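PDB 3Q15: response regulator aspartate phosphatase H from Bacillus subtilis, which dephosphorylates the sporulation response regulator Spo0F and also acts on the competence regulator ComA, taking part in the temporal separation of competence and sporulation. Local coordinates for residues A[153-158]-A[371-376]; A[180-185]-A[218-223]; A[303-308]-A[336-341]. All coordinates share one frame; numbering follows the deposited sequence.

Contact 1: residues A[153-158]-A[371-376]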
loop_
_atom_site.group_PDB
_atom_site.type_symbol
_atom_site.label_atom_id
_atom_site.label_comp_id
_atom_site.label_asym_id
_atom_site.label_seq_id
_atom_site.Cartn_x
_atom_site.Cartn_y
_atom_site.Cartn_z
ATOM N N HIS A 153 -8.196 2.374 7.235
ATOM C CA HIS A 153 -7.918 2.862 8.584
ATOM C C HIS A 153 -6.472 3.338 8.680
ATOM O O HIS A 153 -6.161 4.275 9.416
ATOM C CB HIS A 153 -8.193 1.772 9.623
ATOM C CG HIS A 153 -8.032 2.228 11.044
ATOM N ND1 HIS A 153 -9.030 2.888 11.731
ATOM C CD2 HIS A 153 -6.995 2.111 11.907
ATOM C CE1 HIS A 153 -8.612 3.161 12.957
ATOM N NE2 HIS A 153 -7.381 2.699 13.089
ATOM N N MET A 154 -5.593 2.689 7.924
ATOM C CA MET A 154 -4.186 3.068 7.868
ATOM C C MET A 154 -3.960 4.284 6.970
ATOM O O MET A 154 -2.824 4.715 6.770
ATOM C CB MET A 154 -3.345 1.896 7.358
ATOM C CG MET A 154 -3.140 0.777 8.371
ATOM S SD MET A 154 -2.267 -0.652 7.697
ATOM C CE MET A 154 -1.094 0.153 6.613
ATOM N N LYS A 155 -5.044 4.823 6.422
ATOM C CA LYS A 155 -4.957 5.976 5.534
ATOM C C LYS A 155 -4.063 5.712 4.325
ATOM O O LYS A 155 -3.484 6.638 3.759
ATOM C CB LYS A 155 -4.484 7.226 6.288
ATOM C CG LYS A 155 -5.561 7.881 7.138
ATOM C CD LYS A 155 -5.172 7.894 8.607
ATOM C CE LYS A 155 -6.146 8.720 9.434
ATOM N NZ LYS A 155 -5.725 8.819 10.861
ATOM N N GLN A 156 -3.946 4.446 3.940
ATOM C CA GLN A 156 -3.302 4.088 2.685
ATOM C C GLN A 156 -4.438 3.891 1.691
ATOM O O GLN A 156 -4.758 2.771 1.294
ATOM C CB GLN A 156 -2.472 2.812 2.837
ATOM C CG GLN A 156 -1.535 2.797 4.050
ATOM C CD GLN A 156 -0.495 3.901 4.006
ATOM O OE1 GLN A 156 -0.732 5.007 4.484
ATOM N NE2 GLN A 156 0.661 3.606 3.425
ATOM N N THR A 157 -5.046 5.007 1.312
ATOM C CA THR A 157 -6.321 5.013 0.607
ATOM C C THR A 157 -6.241 4.474 -0.823
ATOM O O THR A 157 -7.194 3.864 -1.305
ATOM C CB THR A 157 -6.938 6.432 0.615
ATOM O OG1 THR A 157 -6.916 6.956 1.951
ATOM C CG2 THR A 157 -8.378 6.407 0.096
ATOM N N HIS A 158 -5.117 4.698 -1.500
ATOM C CA HIS A 158 -4.928 4.167 -2.853
ATOM C C HIS A 158 -4.856 2.647 -2.832
ATOM O O HIS A 158 -5.463 1.968 -3.665
ATOM C CB HIS A 158 -3.658 4.723 -3.494
ATOM C CG HIS A 158 -3.759 6.162 -3.881
ATOM N ND1 HIS A 158 -4.826 6.667 -4.590
ATOM C CD2 HIS A 158 -2.925 7.208 -3.662
ATOM C CE1 HIS A 158 -4.649 7.961 -4.789
ATOM N NE2 HIS A 158 -3.502 8.314 -4.235
ATOM N N LYS A 371 0.997 12.010 13.886
ATOM C CA LYS A 371 1.967 11.406 14.798
ATOM C C LYS A 371 1.440 10.101 15.389
ATOM O O LYS A 371 2.190 9.143 15.588
ATOM C CB LYS A 371 2.353 12.378 15.923
ATOM C CG LYS A 371 3.139 13.592 15.464
ATOM C CD LYS A 371 3.752 14.311 16.653
ATOM C CE LYS A 371 4.737 15.384 16.219
ATOM N NZ LYS A 371 5.383 16.047 17.389
ATOM N N GLY A 372 0.144 10.065 15.671
ATOM C CA GLY A 372 -0.466 8.875 16.230
ATOM C C GLY A 372 -0.570 7.732 15.238
ATOM O O GLY A 372 -0.851 6.598 15.623
ATOM N N GLU A 373 -0.346 8.029 13.960
ATOM C CA GLU A 373 -0.444 7.023 12.905
ATOM C C GLU A 373 0.863 6.251 12.747
ATOM O O GLU A 373 0.893 5.196 12.122
ATOM C CB GLU A 373 -0.808 7.674 11.563
ATOM C CG GLU A 373 -2.125 8.437 11.539
ATOM C CD GLU A 373 -2.425 9.054 10.168
ATOM O OE1 GLU A 373 -3.312 9.931 10.088
ATOM O OE2 GLU A 373 -1.778 8.661 9.169
ATOM N N CYS A 374 1.943 6.788 13.305
ATOM C CA CYS A 374 3.258 6.172 13.171
ATOM C C CYS A 374 3.891 5.943 14.538
ATOM O O CYS A 374 4.474 6.858 15.125
ATOM C CB CYS A 374 4.164 7.058 12.321
ATOM S SG CYS A 374 5.835 6.429 12.077
ATOM N N LEU A 375 3.775 4.718 15.042
ATOM C CA LEU A 375 4.274 4.401 16.372
ATOM C C LEU A 375 5.538 3.549 16.336
ATOM O O LEU A 375 6.201 3.383 17.356
ATOM C CB LEU A 375 3.195 3.705 17.203
ATOM C CG LEU A 375 1.900 4.497 17.395
ATOM C CD1 LEU A 375 0.895 3.697 18.212
ATOM C CD2 LEU A 375 2.182 5.844 18.049
ATOM N N TYR A 376 5.878 3.014 15.167
ATOM C CA TYR A 376 7.082 2.191 15.051
ATOM C C TYR A 376 8.346 3.045 15.022
ATOM O O TYR A 376 8.275 4.277 14.950
ATOM C CB TYR A 376 7.017 1.283 13.824
ATOM C CG TYR A 376 6.604 1.980 12.546
ATOM C CD1 TYR A 376 7.514 2.730 11.811
ATOM C CD2 TYR A 376 5.306 1.868 12.063
ATOM C CE1 TYR A 376 7.137 3.359 10.633
ATOM C CE2 TYR A 376 4.919 2.494 10.891
ATOM C CZ TYR A 376 5.838 3.236 10.178
ATOM O OH TYR A 376 5.452 3.855 9.010
HETATM O O HOH W 1 -1.636 5.817 8.921
#
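Beyond CG the side chain of Glu373 runs out straight (chi2 -180°), whereas that of Lys155 bends at chi2 (119°), and the two chains cross at about a right angle. Lys155 NZ donates to Glu373 OE1 over 2.8 Å in a salt bridge, coming from above the carboxylate plane, 57° out of it. The methylenes of the lysine lie against the same oxygen, with Lys155 CD 3.1 Å from Glu373 OE1. A long, flexible, charged chain suits Lys155, whose end can reach across to the carboxylate from its exposed position in the turn. That turn is a Schellman motif closing helix 137-153: Lys155 takes positive phi, Gln156 is the N-cap of helix 157-172, and the bend falls within the predicted second TPR. The other carboxylate oxygen faces a water, which gives one hydrogen bond to Glu373 OE2 (2.9 Å) and another to Met154 O (2.7 Å), tying the backbone of the turn to the C-terminal tail. With an alanine at Glu373, the Lys155 ammonium is likely to lose its countercharge and the water its carboxylate acceptor. Further along the tail, Tyr376 OH hydrogen-bonds His158 ND1 of the second subunit.

Contact 2: residues A[180-185]-A[218-223]. With SO4 (sulfate ion), chain F.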
loop_
_atom_site.group_PDB
_atom_site.type_symbol
_atom_site.label_atom_id
_atom_site.label_comp_id
_atom_site.label_asym_id
_atom_site.label_seq_id
_atom_site.Cartn_x
_atom_site.Cartn_y
_atom_site.Cartn_z
ATOM N N ARG A 180 -22.224 -7.666 1.248
ATOM C CA ARG A 180 -20.816 -7.352 1.030
ATOM C C ARG A 180 -20.649 -6.326 -0.083
ATOM O O ARG A 180 -19.707 -5.537 -0.070
ATOM C CB ARG A 180 -20.013 -8.615 0.698
ATOM C CG ARG A 180 -19.511 -9.383 1.916
ATOM C CD ARG A 180 -18.443 -8.598 2.664
ATOM N NE ARG A 180 -17.767 -9.413 3.670
ATOM C CZ ARG A 180 -17.705 -9.117 4.965
ATOM N NH1 ARG A 180 -18.277 -8.014 5.429
ATOM N NH2 ARG A 180 -17.062 -9.924 5.798
ATOM N N THR A 181 -21.567 -6.349 -1.044
ATOM C CA THR A 181 -21.530 -5.425 -2.172
ATOM C C THR A 181 -21.812 -4.012 -1.695
ATOM O O THR A 181 -21.143 -3.065 -2.094
ATOM C CB THR A 181 -22.569 -5.822 -3.248
ATOM O OG1 THR A 181 -22.248 -7.118 -3.766
ATOM C CG2 THR A 181 -22.578 -4.821 -4.393
ATOM N N ILE A 182 -22.813 -3.878 -0.832
ATOM C CA ILE A 182 -23.159 -2.588 -0.258
ATOM C C ILE A 182 -22.013 -2.066 0.600
ATOM O O ILE A 182 -21.613 -0.907 0.476
ATOM C CB ILE A 182 -24.442 -2.677 0.579
ATOM C CG1 ILE A 182 -25.642 -2.976 -0.330
ATOM C CG2 ILE A 182 -24.659 -1.388 1.352
ATOM C CD1 ILE A 182 -26.930 -3.237 0.410
ATOM N N GLN A 183 -21.481 -2.933 1.458
ATOM C CA GLN A 183 -20.349 -2.574 2.309
ATOM C C GLN A 183 -19.147 -2.172 1.464
ATOM O O GLN A 183 -18.393 -1.276 1.834
ATOM C CB GLN A 183 -19.970 -3.734 3.236
ATOM C CG GLN A 183 -21.023 -4.086 4.272
ATOM C CD GLN A 183 -20.759 -5.423 4.945
ATOM O OE1 GLN A 183 -20.373 -6.398 4.295
ATOM N NE2 GLN A 183 -20.962 -5.473 6.255
ATOM N N SER A 184 -18.972 -2.839 0.327
ATOM C CA SER A 184 -17.863 -2.527 -0.573
ATOM C C SER A 184 -18.055 -1.161 -1.217
ATOM O O SER A 184 -17.092 -0.421 -1.426
ATOM C CB SER A 184 -17.702 -3.607 -1.641
ATOM O OG SER A 184 -17.289 -4.833 -1.061
ATOM N N LEU A 185 -19.303 -0.829 -1.523
ATOM C CA LEU A 185 -19.625 0.477 -2.077
ATOM C C LEU A 185 -19.358 1.574 -1.053
ATOM O O LEU A 185 -18.826 2.633 -1.394
ATOM C CB LEU A 185 -21.082 0.516 -2.551
ATOM C CG LEU A 185 -21.399 -0.413 -3.729
ATOM C CD1 LEU A 185 -22.902 -0.535 -3.962
ATOM C CD2 LEU A 185 -20.696 0.065 -4.992
ATOM N N ASP A 218 -33.688 -2.539 5.822
ATOM C CA ASP A 218 -33.945 -1.213 6.378
ATOM C C ASP A 218 -32.690 -0.534 6.926
ATOM O O ASP A 218 -32.454 0.648 6.667
ATOM C CB ASP A 218 -35.017 -1.286 7.465
ATOM C CG ASP A 218 -36.351 -1.765 6.930
ATOM O OD1 ASP A 218 -37.012 -2.568 7.623
ATOM O OD2 ASP A 218 -36.740 -1.338 5.821
ATOM N N ARG A 219 -31.888 -1.271 7.683
ATOM C CA ARG A 219 -30.680 -0.686 8.249
ATOM C C ARG A 219 -29.811 -0.076 7.154
ATOM O O ARG A 219 -29.389 1.075 7.260
ATOM C CB ARG A 219 -29.887 -1.712 9.061
ATOM C CG ARG A 219 -28.542 -1.187 9.554
ATOM C CD ARG A 219 -27.964 -2.072 10.647
ATOM N NE ARG A 219 -28.818 -2.082 11.830
ATOM C CZ ARG A 219 -28.732 -1.203 12.824
ATOM N NH1 ARG A 219 -27.821 -0.239 12.785
ATOM N NH2 ARG A 219 -29.557 -1.290 13.859
ATOM N N PHE A 220 -29.557 -0.842 6.097
ATOM C CA PHE A 220 -28.702 -0.369 5.013
ATOM C C PHE A 220 -29.374 0.688 4.141
ATOM O O PHE A 220 -28.700 1.443 3.441
ATOM C CB PHE A 220 -28.197 -1.534 4.164
ATOM C CG PHE A 220 -27.085 -2.303 4.808
ATOM C CD1 PHE A 220 -25.843 -1.718 4.999
ATOM C CD2 PHE A 220 -27.279 -3.610 5.225
ATOM C CE1 PHE A 220 -24.814 -2.423 5.598
ATOM C CE2 PHE A 220 -26.255 -4.320 5.822
ATOM C CZ PHE A 220 -25.022 -3.728 6.010
ATOM N N ILE A 221 -30.700 0.738 4.184
ATOM C CA ILE A 221 -31.431 1.809 3.522
ATOM C C ILE A 221 -31.201 3.108 4.286
ATOM O O ILE A 221 -30.905 4.148 3.697
ATOM C CB ILE A 221 -32.944 1.510 3.437
ATOM C CG1 ILE A 221 -33.206 0.340 2.488
ATOM C CG2 ILE A 221 -33.703 2.739 2.963
ATOM C CD1 ILE A 221 -34.671 -0.031 2.358
ATOM N N ALA A 222 -31.329 3.034 5.605
ATOM C CA ALA A 222 -31.097 4.185 6.466
ATOM C C ALA A 222 -29.647 4.654 6.385
ATOM O O ALA A 222 -29.377 5.852 6.281
ATOM C CB ALA A 222 -31.464 3.846 7.899
ATOM N N ILE A 223 -28.715 3.708 6.435
ATOM C CA ILE A 223 -27.296 4.042 6.390
ATOM C C ILE A 223 -26.913 4.655 5.050
ATOM O O ILE A 223 -26.170 5.636 5.000
ATOM C CB ILE A 223 -26.405 2.813 6.664
ATOM C CG1 ILE A 223 -26.625 2.301 8.090
ATOM C CG2 ILE A 223 -24.942 3.164 6.459
ATOM C CD1 ILE A 223 -25.886 1.016 8.405
HETATM S S SO4 F . -18.008 -8.334 9.101
HETATM O O1 SO4 F . -19.254 -8.430 8.345
HETATM O O2 SO4 F . -18.311 -8.292 10.528
HETATM O O3 SO4 F . -17.167 -9.494 8.817
HETATM O O4 SO4 F . -17.306 -7.113 8.718
#
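Arg180 O, two residues before the Ile182 that meets Phe220, accepts two hydrogen bonds, from Ser184 OG at 2.7 Å and from Ser184 N at 2.8 Å. They arrive from opposite faces of its carbonyl plane, and a serine suits this place because its short hydroxyl can fold back onto the preceding turn. On the side chain, Arg180 NH1 reaches Gln183 OE1 at 2.9 Å, from 37° above the amide carbonyl plane. A sulfate, probably from the crystallisation liquor, sits at the guanidinium edge: Arg180 NH2 meets sulfate O3 at 3.1 Å, nearly straight at 170°, and Arg180 NH1 bonds sulfate O1 less directly. Glu142 adds a salt bridge to NH2, and Phe145 a cation-pi contact.

Across the helices the touch is apolar. With chi1 of -67°, Ile182 sets CG2 anti to its backbone N, and this methyl approaches Phe220 CD1 at 3.8 Å. Gln183 lends its aliphatic part, CG lying 4.3 Å from Phe220 CE1; both carbons come at the ring obliquely. A large flat ring can bridge helix 178-194 and helix 218-235, which fall largely in the predicted third and fourth TPRs, and meet a branched residue and a methylene at once. No hydrogen bond crosses between the two segments; the polar bonds stay within helix 178-194, or go to the sulfate and Glu142, while the joint itself rests on hydrophobic and dispersion contact.

Contact 3: residues A[303-308]-A[336-341]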
loop_
_atom_site.group_PDB
_atom_site.type_symbol
_atom_site.label_atom_id
_atom_site.label_comp_id
_atom_site.label_asym_id
_atom_site.label_seq_id
_atom_site.Cartn_x
_atom_site.Cartn_y
_atom_site.Cartn_z
ATOM N N PHE A 303 -22.934 16.953 20.115
ATOM C CA PHE A 303 -24.176 17.697 20.262
ATOM C C PHE A 303 -23.950 18.915 21.137
ATOM O O PHE A 303 -24.375 20.018 20.800
ATOM C CB PHE A 303 -25.282 16.830 20.860
ATOM C CG PHE A 303 -26.051 16.040 19.840
ATOM C CD1 PHE A 303 -26.798 16.682 18.862
ATOM C CD2 PHE A 303 -26.046 14.656 19.867
ATOM C CE1 PHE A 303 -27.516 15.956 17.923
ATOM C CE2 PHE A 303 -26.762 13.923 18.931
ATOM C CZ PHE A 303 -27.498 14.574 17.956
ATOM N N LEU A 304 -23.275 18.711 22.263
ATOM C CA LEU A 304 -23.020 19.802 23.194
ATOM C C LEU A 304 -22.168 20.895 22.552
ATOM O O LEU A 304 -22.338 22.079 22.848
ATOM C CB LEU A 304 -22.361 19.279 24.471
ATOM C CG LEU A 304 -23.264 18.408 25.347
ATOM C CD1 LEU A 304 -22.484 17.806 26.507
ATOM C CD2 LEU A 304 -24.457 19.216 25.851
ATOM N N PHE A 305 -21.256 20.500 21.668
ATOM C CA PHE A 305 -20.421 21.478 20.982
ATOM C C PHE A 305 -21.234 22.336 20.014
ATOM O O PHE A 305 -20.997 23.539 19.885
ATOM C CB PHE A 305 -19.264 20.813 20.239
ATOM C CG PHE A 305 -18.365 21.794 19.548
ATOM C CD1 PHE A 305 -17.331 22.409 20.237
ATOM C CD2 PHE A 305 -18.570 22.125 18.218
ATOM C CE1 PHE A 305 -16.507 23.327 19.612
ATOM C CE2 PHE A 305 -17.747 23.043 17.587
ATOM C CZ PHE A 305 -16.715 23.644 18.287
ATOM N N LEU A 306 -22.183 21.707 19.330
ATOM C CA LEU A 306 -23.067 22.423 18.421
ATOM C C LEU A 306 -23.837 23.500 19.162
ATOM O O LEU A 306 -23.916 24.643 18.710
ATOM C CB LEU A 306 -24.049 21.466 17.745
ATOM C CG LEU A 306 -23.500 20.610 16.614
ATOM C CD1 LEU A 306 -24.637 19.876 15.921
ATOM C CD2 LEU A 306 -22.746 21.482 15.629
ATOM N N GLN A 307 -24.418 23.127 20.298
ATOM C CA GLN A 307 -25.169 24.076 21.107
ATOM C C GLN A 307 -24.293 25.254 21.489
ATOM O O GLN A 307 -24.716 26.406 21.408
ATOM C CB GLN A 307 -25.688 23.411 22.381
ATOM C CG GLN A 307 -26.862 22.479 22.180
ATOM C CD GLN A 307 -27.448 22.014 23.497
ATOM O OE1 GLN A 307 -26.783 22.057 24.531
ATOM N NE2 GLN A 307 -28.700 21.575 23.469
ATOM N N ALA A 308 -23.068 24.954 21.905
ATOM C CA ALA A 308 -22.185 25.962 22.482
ATOM C C ALA A 308 -21.668 26.963 21.455
ATOM O O ALA A 308 -21.572 28.159 21.739
ATOM C CB ALA A 308 -21.021 25.295 23.206
ATOM N N GLU A 336 -10.142 18.715 15.553
ATOM C CA GLU A 336 -9.980 19.385 14.266
ATOM C C GLU A 336 -11.309 19.866 13.686
ATOM O O GLU A 336 -11.421 21.009 13.242
ATOM C CB GLU A 336 -9.279 18.481 13.251
ATOM C CG GLU A 336 -9.142 19.132 11.887
ATOM C CD GLU A 336 -8.361 18.296 10.896
ATOM O OE1 GLU A 336 -8.143 18.782 9.767
ATOM O OE2 GLU A 336 -7.965 17.162 11.238
ATOM N N ALA A 337 -12.305 18.985 13.681
ATOM C CA ALA A 337 -13.606 19.298 13.103
ATOM C C ALA A 337 -14.326 20.396 13.884
ATOM O O ALA A 337 -14.811 21.365 13.301
ATOM C CB ALA A 337 -14.466 18.043 13.023
ATOM N N CYS A 338 -14.382 20.248 15.205
ATOM C CA CYS A 338 -15.008 21.259 16.053
ATOM C C CYS A 338 -14.282 22.599 15.968
ATOM O O CYS A 338 -14.911 23.654 15.892
ATOM C CB CYS A 338 -15.073 20.786 17.505
ATOM S SG CYS A 338 -16.206 19.408 17.774
ATOM N N ALA A 339 -12.954 22.553 15.976
ATOM C CA ALA A 339 -12.155 23.770 15.881
ATOM C C ALA A 339 -12.372 24.453 14.536
ATOM O O ALA A 339 -12.321 25.678 14.433
ATOM C CB ALA A 339 -10.683 23.459 16.087
ATOM N N ARG A 340 -12.609 23.654 13.504
ATOM C CA ARG A 340 -12.898 24.201 12.190
ATOM C C ARG A 340 -14.179 25.017 12.263
ATOM O O ARG A 340 -14.243 26.145 11.773
ATOM C CB ARG A 340 -13.043 23.085 11.152
ATOM C CG ARG A 340 -11.722 22.516 10.636
ATOM C CD ARG A 340 -11.978 21.406 9.623
ATOM N NE ARG A 340 -10.758 20.805 9.081
ATOM C CZ ARG A 340 -10.174 21.192 7.951
ATOM N NH1 ARG A 340 -10.692 22.187 7.246
ATOM N NH2 ARG A 340 -9.074 20.583 7.525
ATOM N N SER A 341 -15.198 24.441 12.888
ATOM C CA SER A 341 -16.483 25.111 13.028
ATOM C C SER A 341 -16.339 26.404 13.818
ATOM O O SER A 341 -16.773 27.462 13.366
ATOM C CB SER A 341 -17.500 24.187 13.694
ATOM O OG SER A 341 -17.568 22.953 12.994
#
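The ring of Phe305 lies flat against Cys338, which spreads its whole side chain over one face. Cys338 CB stands above the ring centre, 3.4 Å from the Phe305 centroid and only 14° off the ring normal, a CH-pi contact. Its sulfur joins it on the same face, Cys338 SG being 3.8 Å from the centroid. CB is nearest to CZ, while the sulfur comes closest to Phe305 CD2, at 3.6 Å, and then to CG; the CB-SG bond therefore runs along the ring from its CZ end back toward CG.

What brings the ring there is the first torsion of Phe305, which sets CG anti to the backbone N (chi1 -179°) and sends the aromatic group across to helix 332-348. The ring's far end reaches the backbone itself, with Phe305 CZ 3.0 Å from Cys338 O, a tight approach. Ser341, one turn on, takes a different place: its CB lies at the ring edge, near the ring plane, 4.1 Å from Phe305 CE2. Residue choice follows from this. A slim cysteine and a small serine leave room for a ring between segments whose nearest CA atoms, those of Phe305 and Cys338, are 7.3 Å apart, and the polarisable sulfur suits an aromatic face. Ile319 of helix 316-328 also packs on Phe305, and Trp269 on Ser341.

Elsewhere on helix 332-348, Arg340 NH2 makes a salt bridge to Glu336 OE1, which lies in the guanidinium plane; that oxygen is also bonded by Gln366.

The Cys sulfur-aromatic contact is thus buried between helix 299-310 and helix 332-348. Packing of a helix on the next but one is consistent with the stacked helices of a TPR domain, though only segment 336-341 lies in a predicted repeat, the sixth.

How the contacts relate
Contact 1 joins parts of the chain 213 residues apart, and both other contacts fall in the sequence between its segments. Contacts 2 and 3 follow one another and are local joints, each between a helix and the next but one. Contacts 1 and 2 lie on opposite sides of the chain's centre, their centres about 26 Å apart; the nearest atoms of 1 and 3 are about 9 Å apart. Helix 157-172 is followed in the chain by helix 178-194, and helix 332-348 by helix 352-372. Probable crystallisation additives mark two contacts: a glycerol about 3 Å from the Glu373 side chain, and the sulfate on Arg180. A magnesium ion is about 14 Å from the Gln183 side chain.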